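Local coordinates for DUF3248 domain-containing protein (Thermus thermophilus, PDB 2E6X), which is of unknown function but belongs to the DUF3248 family and is found here as a two-fold symmetric pair of chains, at the interface of chains A and B. Coordinates in Å, arbitrary orientation; residue numbers count along the deposited sequence, not the author numbering. Chains: chain A/B, Hypothetical protein TTHA1281.

Contact 1: the interface of chains A and B. Residues chain A 2, 6, 13, 15, 66; chain B 17, 48, 50, 53.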
loop_
_atom_site.group_PDB
_atom_site.type_symbol
_atom_site.label_atom_id
_atom_site.label_comp_id
_atom_site.label_asym_id
_atom_site.label_seq_id
_atom_site.Cartn_x
_atom_site.Cartn_y
_atom_site.Cartn_z
ATOM N N GLU A 2 9.761 5.138 6.489
ATOM C CA GLU A 2 8.714 4.679 7.412
ATOM C C GLU A 2 8.874 3.263 7.966
ATOM O O GLU A 2 8.696 3.055 9.151
ATOM C CB GLU A 2 7.343 4.783 6.737
ATOM C CG GLU A 2 6.172 4.469 7.670
ATOM C CD GLU A 2 5.977 5.511 8.742
ATOM O OE1 GLU A 2 5.172 5.258 9.683
ATOM O OE2 GLU A 2 6.627 6.591 8.642
ATOM N N LEU A 6 9.205 2.272 12.030
ATOM C CA LEU A 6 8.370 1.313 12.707
ATOM C C LEU A 6 9.184 0.130 13.221
ATOM O O LEU A 6 8.913 -0.364 14.309
ATOM C CB LEU A 6 7.249 0.862 11.792
ATOM C CG LEU A 6 6.361 2.014 11.314
ATOM C CD1 LEU A 6 5.180 1.423 10.523
ATOM C CD2 LEU A 6 5.839 2.825 12.513
ATOM N N LEU A 13 3.680 -3.423 9.893
ATOM C CA LEU A 13 2.390 -3.250 9.220
ATOM C C LEU A 13 2.167 -4.413 8.257
ATOM O O LEU A 13 3.110 -4.888 7.623
ATOM C CB LEU A 13 2.396 -1.938 8.425
ATOM C CG LEU A 13 2.642 -0.654 9.211
ATOM C CD1 LEU A 13 2.606 0.497 8.244
ATOM C CD2 LEU A 13 1.575 -0.468 10.279
ATOM N N TRP A 15 0.327 -5.793 4.872
ATOM C CA TRP A 15 -0.228 -5.307 3.620
ATOM C C TRP A 15 -0.804 -6.439 2.788
ATOM O O TRP A 15 -0.175 -7.498 2.657
ATOM C CB TRP A 15 0.846 -4.631 2.772
ATOM C CG TRP A 15 1.379 -3.387 3.351
ATOM C CD1 TRP A 15 2.424 -3.265 4.230
ATOM C CD2 TRP A 15 0.866 -2.070 3.148
ATOM N NE1 TRP A 15 2.586 -1.947 4.587
ATOM C CE2 TRP A 15 1.643 -1.194 3.939
ATOM C CE3 TRP A 15 -0.179 -1.542 2.379
ATOM C CZ2 TRP A 15 1.409 0.182 3.977
ATOM C CZ3 TRP A 15 -0.410 -0.163 2.423
ATOM C CH2 TRP A 15 0.382 0.678 3.218
ATOM N N TRP A 66 -8.248 0.295 6.349
ATOM C CA TRP A 66 -7.517 0.021 7.577
ATOM C C TRP A 66 -8.205 -1.112 8.309
ATOM O O TRP A 66 -9.418 -1.095 8.506
ATOM C CB TRP A 66 -7.447 1.258 8.480
ATOM C CG TRP A 66 -6.658 0.986 9.714
ATOM C CD1 TRP A 66 -7.127 0.554 10.934
ATOM C CD2 TRP A 66 -5.244 1.068 9.831
ATOM N NE1 TRP A 66 -6.072 0.373 11.807
ATOM C CE2 TRP A 66 -4.905 0.674 11.152
ATOM C CE3 TRP A 66 -4.221 1.447 8.952
ATOM C CZ2 TRP A 66 -3.585 0.626 11.601
ATOM C CZ3 TRP A 66 -2.909 1.398 9.402
ATOM C CH2 TRP A 66 -2.612 0.995 10.717
HETATM N N MSE B 17 5.909 4.666 1.836
HETATM C CA MSE B 17 4.806 5.494 2.297
HETATM C C MSE B 17 5.272 6.535 3.278
HETATM O O MSE B 17 6.347 6.417 3.853
HETATM C CB MSE B 17 3.771 4.633 2.966
HETATM C CG MSE B 17 4.412 3.802 4.020
HETATM SE SE MSE B 17 3.206 2.502 4.570
HETATM C CE MSE B 17 1.617 3.599 4.830
ATOM N N LEU B 48 5.772 9.163 9.862
ATOM C CA LEU B 48 4.718 9.593 10.769
ATOM C C LEU B 48 4.345 8.405 11.654
ATOM O O LEU B 48 4.576 7.244 11.281
ATOM C CB LEU B 48 3.492 10.143 9.997
ATOM C CG LEU B 48 2.662 9.073 9.316
ATOM C CD1 LEU B 48 1.517 9.727 8.549
ATOM C CD2 LEU B 48 3.514 8.306 8.373
ATOM N N GLU B 50 2.388 5.419 13.504
ATOM C CA GLU B 50 1.448 4.461 12.961
ATOM C C GLU B 50 -0.024 4.903 13.223
ATOM O O GLU B 50 -0.926 4.669 12.397
ATOM C CB GLU B 50 1.730 3.076 13.571
ATOM C CG GLU B 50 0.702 2.041 13.216
ATOM C CD GLU B 50 -0.504 2.023 14.149
ATOM O OE1 GLU B 50 -0.444 2.596 15.250
ATOM O OE2 GLU B 50 -1.512 1.395 13.783
HETATM N N MSE B 53 -1.104 7.280 10.678
HETATM C CA MSE B 53 -1.392 6.554 9.443
HETATM C C MSE B 53 -2.776 5.942 9.507
HETATM O O MSE B 53 -3.504 5.979 8.534
HETATM C CB MSE B 53 -0.377 5.434 9.178
HETATM C CG MSE B 53 1.027 5.900 8.832
HETATM SE SE MSE B 53 2.116 4.375 8.235
HETATM C CE MSE B 53 0.648 3.128 8.017
#
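B:Leu48, extended in the loop before helix 50-58, turns its backbone N-H toward A:Glu2 at the start of helix 2-8, whose backbone is already helical. The bond from B:Leu48 N to the carboxylate oxygen A:Glu2 OE2 is 3.0 Å long, and the donor comes in on the syn side, 20° out of the carboxylate plane. A bend at chi2 (69°) in A:Glu2 turns the carboxylate toward this stretch of loop. The other carboxylate oxygen, A:Glu2 OE1, stands 2.6 Å from B:Leu48 O. Two acceptors would clash at this spacing unless the carboxyl carries a proton, which the coordinates do not show, so the pair remains doubtful. An alanine in place of A:Glu2 would probably leave B:Leu48 N without this acceptor and open a gap beside the B:Leu48 CD2 methyl and the selenium of B:Met53.

Beside this polar pair the contact is mainly apolar. A:Leu13, from strand 13-19, and the selenomethionine B:Met53, from helix 50-58, meet tip to tip, with A:Leu13 CD1 pressed to 3.3 Å from B:Met53 CE, closer than two methyls normally pack. The other methyl, A:Leu13 CD2, lies 4.0 Å from B:Glu50 CG, the two chains crossing at a slant. The selenomethionine B:Met17 points at the benzo side of the A:Trp15 indole, its methyl B:Met17 CE lying in the ring plane at the edge, 3.5 Å from A:Trp15 CZ2; the still shorter approach of its selenium is best taken as model error. A:Trp66 and B:Glu50 run nearly perpendicular to each other, the indole and carboxylate planes 47° apart, and the carboxylate oxygen B:Glu50 OE2 lies 3.3 Å from A:Trp66 CH2.

Contact 2: the interface of chains A and B. Residues chain A 17, 47-48, 53; chain B 1-2, 5.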
loop_
_atom_site.group_PDB
_atom_site.type_symbol
_atom_site.label_atom_id
_atom_site.label_comp_id
_atom_site.label_asym_id
_atom_site.label_seq_id
_atom_site.Cartn_x
_atom_site.Cartn_y
_atom_site.Cartn_z
HETATM N N MSE A 17 -3.380 -6.909 -0.951
HETATM C CA MSE A 17 -4.032 -6.179 -2.027
HETATM C C MSE A 17 -4.618 -7.116 -3.049
HETATM O O MSE A 17 -4.246 -8.280 -3.118
HETATM C CB MSE A 17 -3.037 -5.284 -2.709
HETATM C CG MSE A 17 -1.847 -6.077 -3.122
HETATM SE SE MSE A 17 -0.496 -4.905 -3.621
HETATM C CE MSE A 17 -1.495 -3.707 -4.788
ATOM N N ASN A 47 -6.764 -11.888 -7.161
ATOM C CA ASN A 47 -5.421 -11.655 -7.706
ATOM C C ASN A 47 -5.607 -10.961 -9.044
ATOM O O ASN A 47 -6.655 -11.101 -9.690
ATOM C CB ASN A 47 -4.669 -12.962 -7.987
ATOM C CG ASN A 47 -4.541 -13.831 -6.757
ATOM O OD1 ASN A 47 -4.212 -13.343 -5.673
ATOM N ND2 ASN A 47 -4.815 -15.130 -6.918
ATOM N N LEU A 48 -4.621 -10.184 -9.459
ATOM C CA LEU A 48 -4.738 -9.575 -10.776
ATOM C C LEU A 48 -3.327 -9.307 -11.298
ATOM O O LEU A 48 -2.374 -9.197 -10.510
ATOM C CB LEU A 48 -5.591 -8.282 -10.732
ATOM C CG LEU A 48 -4.885 -7.101 -10.094
ATOM C CD1 LEU A 48 -5.829 -5.903 -10.058
ATOM C CD2 LEU A 48 -4.478 -7.451 -8.710
HETATM N N MSE A 53 -2.899 -3.729 -12.080
HETATM C CA MSE A 53 -2.691 -2.932 -10.872
HETATM C C MSE A 53 -2.165 -1.560 -11.238
HETATM O O MSE A 53 -2.591 -0.573 -10.668
HETATM C CB MSE A 53 -1.700 -3.592 -9.905
HETATM C CG MSE A 53 -2.193 -4.866 -9.240
HETATM SE SE MSE A 53 -0.944 -5.415 -7.824
HETATM C CE MSE A 53 0.066 -3.761 -7.767
HETATM N N MSE B 1 -3.371 -15.167 -3.033
HETATM C CA MSE B 1 -2.594 -14.037 -2.458
HETATM C C MSE B 1 -1.730 -13.385 -3.546
HETATM O O MSE B 1 -0.893 -14.045 -4.179
HETATM C CB MSE B 1 -1.710 -14.545 -1.323
HETATM C CG MSE B 1 -1.382 -13.475 -0.302
HETATM SE SE MSE B 1 -2.633 -13.496 1.162
HETATM C CE MSE B 1 -4.204 -12.781 0.268
ATOM N N GLU B 2 -1.928 -12.084 -3.747
ATOM C CA GLU B 2 -1.213 -11.331 -4.786
ATOM C C GLU B 2 0.313 -11.411 -4.750
ATOM O O GLU B 2 0.932 -11.594 -5.779
ATOM C CB GLU B 2 -1.623 -9.855 -4.734
ATOM C CG GLU B 2 -1.044 -9.016 -5.875
ATOM C CD GLU B 2 -1.629 -9.367 -7.219
ATOM O OE1 GLU B 2 -1.087 -8.881 -8.253
ATOM O OE2 GLU B 2 -2.638 -10.129 -7.245
ATOM N N LEU B 5 1.403 -14.688 -6.131
ATOM C CA LEU B 5 1.223 -14.744 -7.578
ATOM C C LEU B 5 2.428 -14.086 -8.257
ATOM O O LEU B 5 3.079 -14.688 -9.103
ATOM C CB LEU B 5 -0.057 -14.011 -7.993
ATOM C CG LEU B 5 -0.239 -13.863 -9.509
ATOM C CD1 LEU B 5 -0.716 -15.170 -10.051
ATOM C CD2 LEU B 5 -1.217 -12.783 -9.854
#
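The N-terminal residue and first helix of chain B (helix 2-8) rest on chain A where the loop before helix 50-58 meets strand 13-19 in this DUF3248 protein. A:Asn47 has more surface hidden than any other residue of the patch, 72 Å², and faces B:Glu2, B:Leu5 and the chain start at B:Met1. Its side chain and that of B:Glu2 run antiparallel past one another, the amide and carboxylate planes 43° apart. The amide oxygen A:Asn47 OD1 faces the first turn of the helix and comes within 3.2 Å of B:Glu2 N. A weak hydrogen bond of 3.3 Å reaches A:Asn47 OD1 from the terminal nitrogen B:Met1 N; as B:Met1 is poorly ordered, that bond probably adds little. On the apolar side of the asparagine, A:Asn47 CB packs 3.9 Å from B:Leu5 CD2. B:Leu5 CD2 also comes within 3.8 Å of A:Leu48 O, covering the loop next to the carboxylate.

B:Glu2 reaches across with CG anti to its backbone nitrogen (chi1 -174°), which carries the chain from the helix start over strand 13-19 toward the loop. The methylene B:Glu2 CB passes 3.5 Å from A:Met17 O, and B:Glu2 CG lies 4.1 Å from A:Met17 CG in the selenomethionine side chain. The carboxylate accepts the N-H of A:Leu48 at OE2, a bond with an angle of 157° at the hydrogen. The selenium A:Met53 SE approaches from the opposite direction and lies 3.5 Å from B:Glu2 OE1.

The C-alpha centres of contact 1 and contact 2 lie about 20 Å apart, in separate parts of the same two-fold symmetric interface. Both use the start of helix 2-8, strand 13-19, the loop before helix 50-58 and the helix itself, with the chains exchanged: A:Glu2, B:Met17, B:Leu48 and B:Met53 in contact 1 answer to B:Glu2, A:Met17, A:Leu48 and A:Met53 in contact 2. Contact 1 adds A:Leu13, A:Trp15, A:Trp66 and B:Glu50, whereas contact 2 adds A:Asn47, B:Met1 and B:Leu5. Each chain thus lays its first helix against the other's loop and helix 50-58, a reciprocal pattern that would suit a dimer, although the structure alone does not prove one in solution.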